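Local coordinates for protein superoxide dismutase [Ni] (PDB 1T6Q) that catalyses the dismutation of superoxide to hydrogen peroxide and molecular oxygen at a catalytic nickel centre, working as a hollow homohexamer, at residues B[7-12]-B[55-60]; B[50-55]-B[84-89]. The protein carries 1 engineered substitution. All blocks are in the same frame, centred on the assembly; numbering follows the deposited sequence.

Interaction 1. Residues B[7-12]-B[55-60]; sequences GVYDPA and VSVLWS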
loop_
_atom_site.group_PDB
_atom_site.type_symbol
_atom_site.label_atom_id
_atom_site.label_comp_id
_atom_site.label_asym_id
_atom_site.label_seq_id
_atom_site.Cartn_x
_atom_site.Cartn_y
_atom_site.Cartn_z
ATOM N N GLY B 7 -16.857 -6.814 -11.878
ATOM C CA GLY B 7 -18.141 -7.438 -11.592
ATOM C C GLY B 7 -18.104 -8.606 -10.616
ATOM O O GLY B 7 -19.150 -9.215 -10.354
ATOM N N VAL B 8 -16.916 -8.931 -10.093
ATOM C CA VAL B 8 -16.745 -10.035 -9.131
ATOM C C VAL B 8 -16.580 -9.506 -7.696
ATOM O O VAL B 8 -15.516 -9.009 -7.310
ATOM C CB VAL B 8 -15.546 -10.973 -9.514
ATOM C CG1 VAL B 8 -15.408 -12.137 -8.510
ATOM C CG2 VAL B 8 -15.744 -11.539 -10.915
ATOM N N TYR B 9 -17.663 -9.605 -6.928
ATOM C CA TYR B 9 -17.715 -9.158 -5.538
ATOM C C TYR B 9 -18.207 -10.301 -4.656
ATOM O O TYR B 9 -18.936 -11.175 -5.127
ATOM C CB TYR B 9 -18.651 -7.946 -5.405
ATOM C CG TYR B 9 -18.174 -6.719 -6.156
ATOM C CD1 TYR B 9 -18.716 -6.386 -7.416
ATOM C CD2 TYR B 9 -17.143 -5.908 -5.639
ATOM C CE1 TYR B 9 -18.236 -5.266 -8.152
ATOM C CE2 TYR B 9 -16.653 -4.788 -6.368
ATOM C CZ TYR B 9 -17.205 -4.479 -7.618
ATOM O OH TYR B 9 -16.726 -3.395 -8.324
ATOM N N ASP B 10 -17.781 -10.306 -3.391
ATOM C CA ASP B 10 -18.173 -11.337 -2.425
ATOM C C ASP B 10 -17.918 -10.847 -0.984
ATOM O O ASP B 10 -16.785 -10.488 -0.648
ATOM C CB ASP B 10 -17.385 -12.638 -2.688
ATOM C CG ASP B 10 -18.072 -13.880 -2.128
ATOM O OD1 ASP B 10 -18.503 -13.864 -0.955
ATOM O OD2 ASP B 10 -18.174 -14.888 -2.864
ATOM N N PRO B 11 -18.954 -10.880 -0.099
ATOM C CA PRO B 11 -18.845 -10.447 1.302
ATOM C C PRO B 11 -17.881 -11.281 2.124
ATOM O O PRO B 11 -17.539 -10.901 3.240
ATOM C CB PRO B 11 -20.265 -10.618 1.835
ATOM C CG PRO B 11 -21.083 -10.427 0.666
ATOM C CD PRO B 11 -20.355 -11.234 -0.378
ATOM N N ALA B 12 -17.451 -12.409 1.552
ATOM C CA ALA B 12 -16.501 -13.320 2.187
ATOM C C ALA B 12 -15.177 -12.619 2.469
ATOM O O ALA B 12 -14.518 -12.926 3.454
ATOM C CB ALA B 12 -16.271 -14.561 1.318
ATOM N N VAL B 55 -16.286 -3.797 3.015
ATOM C CA VAL B 55 -17.701 -3.471 3.298
ATOM C C VAL B 55 -18.114 -2.206 2.525
ATOM O O VAL B 55 -19.195 -2.158 1.927
ATOM C CB VAL B 55 -17.969 -3.269 4.838
ATOM C CG1 VAL B 55 -19.375 -2.709 5.094
ATOM C CG2 VAL B 55 -17.849 -4.587 5.573
ATOM N N SER B 56 -17.225 -1.212 2.522
ATOM C CA SER B 56 -17.462 0.046 1.825
ATOM C C SER B 56 -17.503 -0.140 0.302
ATOM O O SER B 56 -18.306 0.509 -0.373
ATOM C CB SER B 56 -16.398 1.074 2.212
ATOM O OG SER B 56 -16.738 2.354 1.711
ATOM N N VAL B 57 -16.680 -1.065 -0.214
ATOM C CA VAL B 57 -16.616 -1.371 -1.655
ATOM C C VAL B 57 -17.928 -2.008 -2.124
ATOM O O VAL B 57 -18.452 -1.641 -3.180
ATOM C CB VAL B 57 -15.370 -2.253 -2.021
ATOM C CG1 VAL B 57 -15.477 -2.834 -3.436
ATOM C CG2 VAL B 57 -14.107 -1.406 -1.955
ATOM N N LEU B 58 -18.486 -2.898 -1.302
ATOM C CA LEU B 58 -19.760 -3.555 -1.616
ATOM C C LEU B 58 -20.878 -2.527 -1.727
ATOM O O LEU B 58 -21.626 -2.518 -2.705
ATOM C CB LEU B 58 -20.129 -4.580 -0.536
ATOM C CG LEU B 58 -19.372 -5.904 -0.548
ATOM C CD1 LEU B 58 -19.670 -6.654 0.735
ATOM C CD2 LEU B 58 -19.751 -6.735 -1.773
ATOM N N TRP B 59 -20.896 -1.598 -0.772
ATOM C CA TRP B 59 -21.895 -0.535 -0.691
ATOM C C TRP B 59 -21.853 0.451 -1.867
ATOM O O TRP B 59 -22.900 0.824 -2.392
ATOM C CB TRP B 59 -21.735 0.201 0.647
ATOM C CG TRP B 59 -22.741 1.284 0.929
ATOM C CD1 TRP B 59 -24.090 1.129 1.119
ATOM C CD2 TRP B 59 -22.472 2.682 1.079
ATOM N NE1 TRP B 59 -24.679 2.345 1.382
ATOM C CE2 TRP B 59 -23.714 3.319 1.364
ATOM C CE3 TRP B 59 -21.304 3.470 0.998
ATOM C CZ2 TRP B 59 -23.825 4.711 1.570
ATOM C CZ3 TRP B 59 -21.412 4.869 1.204
ATOM C CH2 TRP B 59 -22.673 5.467 1.488
ATOM N N SER B 60 -20.651 0.833 -2.295
ATOM C CA SER B 60 -20.495 1.787 -3.395
ATOM C C SER B 60 -20.356 1.203 -4.803
ATOM O O SER B 60 -20.892 1.760 -5.763
ATOM C CB SER B 60 -19.300 2.697 -3.125
ATOM O OG SER B 60 -18.087 1.970 -3.079
#

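Interaction 2. Residues B[50-55]-B[84-89]; sequences LAKHHV and AMSAAK. Engineered in segment 84-89: M85 (natural residue Leu).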
loop_
_atom_site.group_PDB
_atom_site.type_symbol
_atom_site.label_atom_id
_atom_site.label_comp_id
_atom_site.label_asym_id
_atom_site.label_seq_id
_atom_site.Cartn_x
_atom_site.Cartn_y
_atom_site.Cartn_z
ATOM N N LEU B 50 -9.034 -3.236 6.651
ATOM C CA LEU B 50 -9.237 -3.982 5.411
ATOM C C LEU B 50 -10.689 -4.487 5.356
ATOM O O LEU B 50 -11.323 -4.429 4.304
ATOM C CB LEU B 50 -8.230 -5.128 5.297
ATOM C CG LEU B 50 -7.742 -5.541 3.899
ATOM C CD1 LEU B 50 -7.210 -4.348 3.090
ATOM C CD2 LEU B 50 -6.647 -6.567 4.056
ATOM N N ALA B 51 -11.240 -4.862 6.520
ATOM C CA ALA B 51 -12.638 -5.319 6.639
ATOM C C ALA B 51 -13.566 -4.154 6.311
ATOM O O ALA B 51 -14.580 -4.322 5.626
ATOM C CB ALA B 51 -12.923 -5.835 8.059
ATOM N N LYS B 52 -13.152 -2.961 6.739
ATOM C CA LYS B 52 -13.896 -1.733 6.489
ATOM C C LYS B 52 -13.888 -1.363 5.006
ATOM O O LYS B 52 -14.924 -0.987 4.463
ATOM C CB LYS B 52 -13.370 -0.580 7.358
ATOM C CG LYS B 52 -13.856 -0.657 8.807
ATOM C CD LYS B 52 -13.180 0.329 9.761
ATOM C CE LYS B 52 -13.598 1.767 9.510
ATOM N NZ LYS B 52 -12.901 2.676 10.461
ATOM N N HIS B 53 -12.741 -1.570 4.349
ATOM C CA HIS B 53 -12.569 -1.302 2.919
ATOM C C HIS B 53 -13.511 -2.198 2.103
ATOM O O HIS B 53 -14.260 -1.700 1.271
ATOM C CB HIS B 53 -11.102 -1.536 2.500
ATOM C CG HIS B 53 -10.867 -1.468 1.017
ATOM N ND1 HIS B 53 -10.823 -0.279 0.323
ATOM C CD2 HIS B 53 -10.691 -2.447 0.095
ATOM C CE1 HIS B 53 -10.633 -0.526 -0.961
ATOM N NE2 HIS B 53 -10.551 -1.834 -1.127
ATOM N N HIS B 54 -13.492 -3.504 2.381
ATOM C CA HIS B 54 -14.341 -4.466 1.664
ATOM C C HIS B 54 -15.851 -4.193 1.810
ATOM O O HIS B 54 -16.581 -4.272 0.821
ATOM C CB HIS B 54 -14.011 -5.901 2.080
ATOM C CG HIS B 54 -12.647 -6.359 1.666
ATOM N ND1 HIS B 54 -12.171 -6.221 0.377
ATOM C CD2 HIS B 54 -11.661 -6.971 2.366
ATOM C CE1 HIS B 54 -10.953 -6.726 0.304
ATOM N NE2 HIS B 54 -10.620 -7.188 1.497
ATOM N N VAL B 55 -16.286 -3.797 3.015
ATOM C CA VAL B 55 -17.701 -3.471 3.298
ATOM C C VAL B 55 -18.114 -2.206 2.525
ATOM O O VAL B 55 -19.195 -2.158 1.927
ATOM C CB VAL B 55 -17.969 -3.269 4.838
ATOM C CG1 VAL B 55 -19.375 -2.709 5.094
ATOM C CG2 VAL B 55 -17.849 -4.587 5.573
ATOM N N ALA B 84 -19.196 -0.641 13.917
ATOM C CA ALA B 84 -19.022 -1.832 14.756
ATOM C C ALA B 84 -17.590 -2.336 14.582
ATOM O O ALA B 84 -16.944 -2.724 15.561
ATOM C CB ALA B 84 -20.008 -2.913 14.366
ATOM N N MET B 85 -17.084 -2.260 13.344
ATOM C CA MET B 85 -15.714 -2.670 13.030
ATOM C C MET B 85 -14.696 -1.725 13.663
ATOM O O MET B 85 -13.625 -2.166 14.090
ATOM C CB MET B 85 -15.450 -2.729 11.524
ATOM C CG MET B 85 -15.682 -4.065 10.813
ATOM S SD MET B 85 -14.942 -5.617 11.486
ATOM C CE MET B 85 -13.346 -5.210 11.965
ATOM N N SER B 86 -15.041 -0.433 13.719
ATOM C CA SER B 86 -14.187 0.592 14.336
ATOM C C SER B 86 -14.122 0.368 15.850
ATOM O O SER B 86 -13.084 0.586 16.469
ATOM C CB SER B 86 -14.702 1.998 14.043
ATOM O OG SER B 86 -14.517 2.339 12.682
ATOM N N ALA B 87 -15.226 -0.122 16.416
ATOM C CA ALA B 87 -15.316 -0.429 17.840
ATOM C C ALA B 87 -14.442 -1.650 18.147
ATOM O O ALA B 87 -13.730 -1.664 19.156
ATOM C CB ALA B 87 -16.769 -0.689 18.239
ATOM N N ALA B 88 -14.435 -2.623 17.225
ATOM C CA ALA B 88 -13.629 -3.844 17.358
ATOM C C ALA B 88 -12.135 -3.552 17.254
ATOM O O ALA B 88 -11.322 -4.146 17.969
ATOM C CB ALA B 88 -14.040 -4.874 16.317
ATOM N N LYS B 89 -11.806 -2.576 16.404
ATOM C CA LYS B 89 -10.438 -2.118 16.157
ATOM C C LYS B 89 -9.831 -1.527 17.446
ATOM O O LYS B 89 -8.648 -1.727 17.729
ATOM C CB LYS B 89 -10.469 -1.066 15.036
ATOM C CG LYS B 89 -9.119 -0.657 14.468
ATOM C CD LYS B 89 -9.251 0.223 13.213
ATOM C CE LYS B 89 -9.687 1.647 13.538
ATOM N NZ LYS B 89 -9.825 2.491 12.314
#

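Interaction 1. Residues B[7-12]-B[55-60]
Y9 and P11 lay the N-terminal segment of the four-helix-bundle subunit, which directly follows the nickel ligand C6, against V57 and L58 of helix 34-62. The contact is wholly apolar, with no hydrogen bond crossing it. Y9 can be followed outward from its backbone. Y9 CB, which points toward the helix, lies 4.0 Å from L58 CD2. Its CG stands anti to the carbonyl carbon (chi1 -64°), which carries the ring along the helix instead of out over P11. On the ring, Y9 CE2 approaches V57 CG1 to 3.7 Å, with CD2 next to it slightly farther off, and the methyl comes in obliquely. Beyond the segment the Y9 side chain also touches D61 and Y62 of the same helix, and it lies about 4 Å from that of C6. An aromatic probably suits this place because its CB can meet L58 while its ring meets V57, close to C6. L58 is the branched counterpart: while CD2 serves Y9, its CD1 reaches P11 CA at 3.9 Å and, across the pyrrolidine ring, P11 CG. P11, whose ring restricts the backbone just before helix 12-28, also packs on F111 of helix 94-116. D10 caps helix 12-28: A12 N donates to D10 OD1 over 3.1 Å, meeting the anti side of the carboxylate 24° out of its plane.

Interaction 2. Residues B[50-55]-B[84-89]
K52 and A51 on helix 34-62 face M85, S86 and K89 on helix 74-89; the two helix segments run antiparallel at 173°, their axes 10.2 Å apart. The apolar layer comes first. A51 CB points toward the other helix and meets the end of M85, an engineered residue where the natural protein has leucine, with the A51 CB to M85 CE distance 4.0 Å and the sulfur equally near. The bends of M85 at chi2 and chi3 bring its methyl back to the small alanine. K52 slides past M85 in the opposite direction, its CG 3.8 Å from M85 CB. The polar layer follows: a bend at chi3 (71°) swings the end of K52 across to S86, and K52 NZ donates to S86 OG over 2.8 Å. Lysine suits a place where the aliphatic stem lies in the interface and the ammonium must reach the hydroxyl of S86 and the carboxylate of D61 of the second subunit. Like charges also meet there, K52 NZ standing 3.6 Å from K89 NZ; E49 probably eases this, forming a salt bridge with K89. A methionine in place of K52 would probably leave S86 OG without this donor and D61 of the second subunit without this salt bridge. The antiparallel pairing of helices 34-62 and 74-89 is the side-by-side helix packing of the four-helix bundle that forms this subunit.

Overall arrangement
From the N terminus, the chain passes the nickel-binding residues into 7-12, enters helix 12-28 and returns along helix 34-62, where 50-55 and 55-60 follow one another and share V55. Interaction 1 closes the first long loop when 55-60 comes back against the N-terminal segment 7-12. Interaction 2 opens inside that loop and closes beyond it, when 84-89 at the end of helix 74-89 returns to 50-55; the two therefore cross. Their centres lie 13 Å apart, and helix 34-62 links them, joining the metal-binding end to helix 74-89 deeper in the bundle. Residues of both contacts also touch the second subunit of the hexamer.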